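Local coordinates for transposon Tn7 transposition protein TnsA (Escherichia coli, PDB 1T0F), which cuts the 5' strands at the ends of Tn7 and, together with TnsB, forms the transposase that moves the element, at residues 59-64 with 68-73. Residues are numbered along the deposited sequence; the frame is centred on the assembly and turned at random.
Sequences HHLLSD and AVFLSL
In the restriction-enzyme-like catalytic domain of TnsA, strand 58-61 of a two-stranded antiparallel hairpin runs through the short turn at Leu62 and Ser63 into helix 64-75, which carries the active-site Glu66, and His59 and Leu61 fold back on Phe70 of that helix. With CG anti to the backbone N (chi1 171°), Phe70 extends from the helix past Leu61, and the far part of its ring meets His59. Its CE1 sits over the middle of one face of the His59 imidazole, 3.6 Å from His59 CG. The ring centroids are 4.9 Å apart and the planes meet at 47°, an oblique aromatic pair. Nearer the backbone of Phe70, the CD1 methyl of Leu61 comes to 3.5 Å from Phe70 CB and 3.7 Å from Phe70 CG, the two side chains crossing at about a right angle. Ile50 of the partner strand 48-51 also packs on both Leu61 and Phe70. Both imidazole nitrogens of His59 are engaged, ND1 with Glu84 and NE2 with Thr55, and this pair of bonds fixes the ring's rotation while its face meets Phe70. With an alanine here, Glu84 OE1 and Thr55 OG1 would probably lose their imidazole partner, and a gap would open beside Phe70 CE1. At the turn, Ser63 is the N-cap, its OG bonding to the backbone N of Glu66, while the Asp64 carboxylate is held by Arg46 and His48. Within the helix, Ser72 OG bonds back to Ala68 O at 2.8 Å; this oxygen also accepts from Ser72 N, on the opposite face of its carbonyl plane. The chemistry is thus divided: apolar and aromatic packing ties strand to helix, whereas hydrogen bonds orient the imidazole and cap the helix start beside Glu66.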
loop_
_atom_site.group_PDB
_atom_site.type_symbol
_atom_site.label_atom_id
_atom_site.label_comp_id
_atom_site.label_asym_id
_atom_site.label_seq_id
_atom_site.Cartn_x
_atom_site.Cartn_y
_atom_site.Cartn_z
ATOM N N HIS A 59 9.330 2.898 -2.558
ATOM C CA HIS A 59 8.387 2.951 -1.451
ATOM C C HIS A 59 8.634 1.894 -0.390
ATOM O O HIS A 59 9.238 0.858 -0.656
ATOM C CB HIS A 59 6.957 2.806 -1.975
ATOM C CG HIS A 59 6.527 3.926 -2.869
ATOM N ND1 HIS A 59 5.574 4.851 -2.500
ATOM C CD2 HIS A 59 6.939 4.282 -4.109
ATOM C CE1 HIS A 59 5.415 5.729 -3.476
ATOM N NE2 HIS A 59 6.232 5.405 -4.463
ATOM N N HIS A 60 8.134 2.176 0.809
ATOM C CA HIS A 60 8.257 1.286 1.961
ATOM C C HIS A 60 6.906 0.716 2.333
ATOM O O HIS A 60 6.050 1.433 2.846
ATOM C CB HIS A 60 8.798 2.055 3.160
ATOM C CG HIS A 60 10.248 2.397 3.047
ATOM N ND1 HIS A 60 11.232 1.669 3.678
ATOM C CD2 HIS A 60 10.882 3.371 2.355
ATOM C CE1 HIS A 60 12.413 2.182 3.382
ATOM N NE2 HIS A 60 12.228 3.215 2.580
ATOM N N LEU A 61 6.729 -0.576 2.087
ATOM C CA LEU A 61 5.477 -1.253 2.393
ATOM C C LEU A 61 5.780 -2.263 3.500
ATOM O O LEU A 61 6.753 -3.017 3.413
ATOM C CB LEU A 61 4.949 -1.939 1.129
ATOM C CG LEU A 61 4.912 -0.967 -0.064
ATOM C CD1 LEU A 61 4.503 -1.712 -1.331
ATOM C CD2 LEU A 61 3.963 0.173 0.228
ATOM N N LEU A 62 4.945 -2.264 4.535
ATOM C CA LEU A 62 5.163 -3.137 5.685
ATOM C C LEU A 62 4.389 -4.456 5.786
ATOM O O LEU A 62 4.382 -5.085 6.846
ATOM C CB LEU A 62 4.972 -2.317 6.966
ATOM C CG LEU A 62 6.148 -1.399 7.336
ATOM C CD1 LEU A 62 6.545 -0.508 6.161
ATOM C CD2 LEU A 62 5.757 -0.555 8.538
ATOM N N SER A 63 3.752 -4.883 4.697
ATOM C CA SER A 63 3.023 -6.152 4.682
ATOM C C SER A 63 2.684 -6.523 3.243
ATOM O O SER A 63 2.748 -5.673 2.354
ATOM C CB SER A 63 1.726 -6.050 5.490
ATOM O OG SER A 63 0.745 -5.286 4.808
ATOM N N ASP A 64 2.325 -7.787 3.022
ATOM C CA ASP A 64 1.950 -8.244 1.690
ATOM C C ASP A 64 0.657 -7.545 1.284
ATOM O O ASP A 64 0.420 -7.297 0.099
ATOM C CB ASP A 64 1.730 -9.762 1.662
ATOM C CG ASP A 64 3.018 -10.553 1.839
ATOM O OD1 ASP A 64 4.115 -9.958 1.786
ATOM O OD2 ASP A 64 2.929 -11.784 2.021
ATOM N N ALA A 68 -0.071 -5.315 -2.047
ATOM C CA ALA A 68 -1.194 -5.497 -2.974
ATOM C C ALA A 68 -1.905 -4.172 -3.278
ATOM O O ALA A 68 -2.258 -3.890 -4.427
ATOM C CB ALA A 68 -2.181 -6.508 -2.406
ATOM N N VAL A 69 -2.117 -3.357 -2.251
ATOM C CA VAL A 69 -2.775 -2.070 -2.436
ATOM C C VAL A 69 -1.880 -1.138 -3.251
ATOM O O VAL A 69 -2.358 -0.434 -4.141
ATOM C CB VAL A 69 -3.121 -1.408 -1.072
ATOM C CG1 VAL A 69 -3.724 -0.031 -1.300
ATOM C CG2 VAL A 69 -4.108 -2.287 -0.302
ATOM N N PHE A 70 -0.583 -1.137 -2.955
ATOM C CA PHE A 70 0.347 -0.298 -3.700
ATOM C C PHE A 70 0.345 -0.655 -5.192
ATOM O O PHE A 70 0.227 0.221 -6.045
ATOM C CB PHE A 70 1.775 -0.452 -3.167
ATOM C CG PHE A 70 2.805 0.225 -4.026
ATOM C CD1 PHE A 70 3.050 1.585 -3.897
ATOM C CD2 PHE A 70 3.467 -0.484 -5.028
ATOM C CE1 PHE A 70 3.939 2.234 -4.757
ATOM C CE2 PHE A 70 4.353 0.152 -5.892
ATOM C CZ PHE A 70 4.587 1.517 -5.754
ATOM N N LEU A 71 0.490 -1.938 -5.508
ATOM C CA LEU A 71 0.506 -2.356 -6.911
ATOM C C LEU A 71 -0.796 -1.969 -7.618
ATOM O O LEU A 71 -0.788 -1.575 -8.790
ATOM C CB LEU A 71 0.741 -3.865 -7.010
ATOM C CG LEU A 71 2.110 -4.365 -6.534
ATOM C CD1 LEU A 71 2.123 -5.891 -6.481
ATOM C CD2 LEU A 71 3.196 -3.853 -7.467
ATOM N N SER A 72 -1.913 -2.078 -6.909
ATOM C CA SER A 72 -3.209 -1.712 -7.478
ATOM C C SER A 72 -3.276 -0.205 -7.743
ATOM O O SER A 72 -3.828 0.228 -8.759
ATOM C CB SER A 72 -4.347 -2.128 -6.534
ATOM O OG SER A 72 -4.306 -3.522 -6.260
ATOM N N LEU A 73 -2.726 0.597 -6.828
ATOM C CA LEU A 73 -2.726 2.053 -6.994
ATOM C C LEU A 73 -1.813 2.498 -8.132
ATOM O O LEU A 73 -2.179 3.363 -8.930
ATOM C CB LEU A 73 -2.272 2.743 -5.700
ATOM C CG LEU A 73 -3.197 2.652 -4.484
ATOM C CD1 LEU A 73 -2.459 3.174 -3.252
ATOM C CD2 LEU A 73 -4.473 3.458 -4.738
#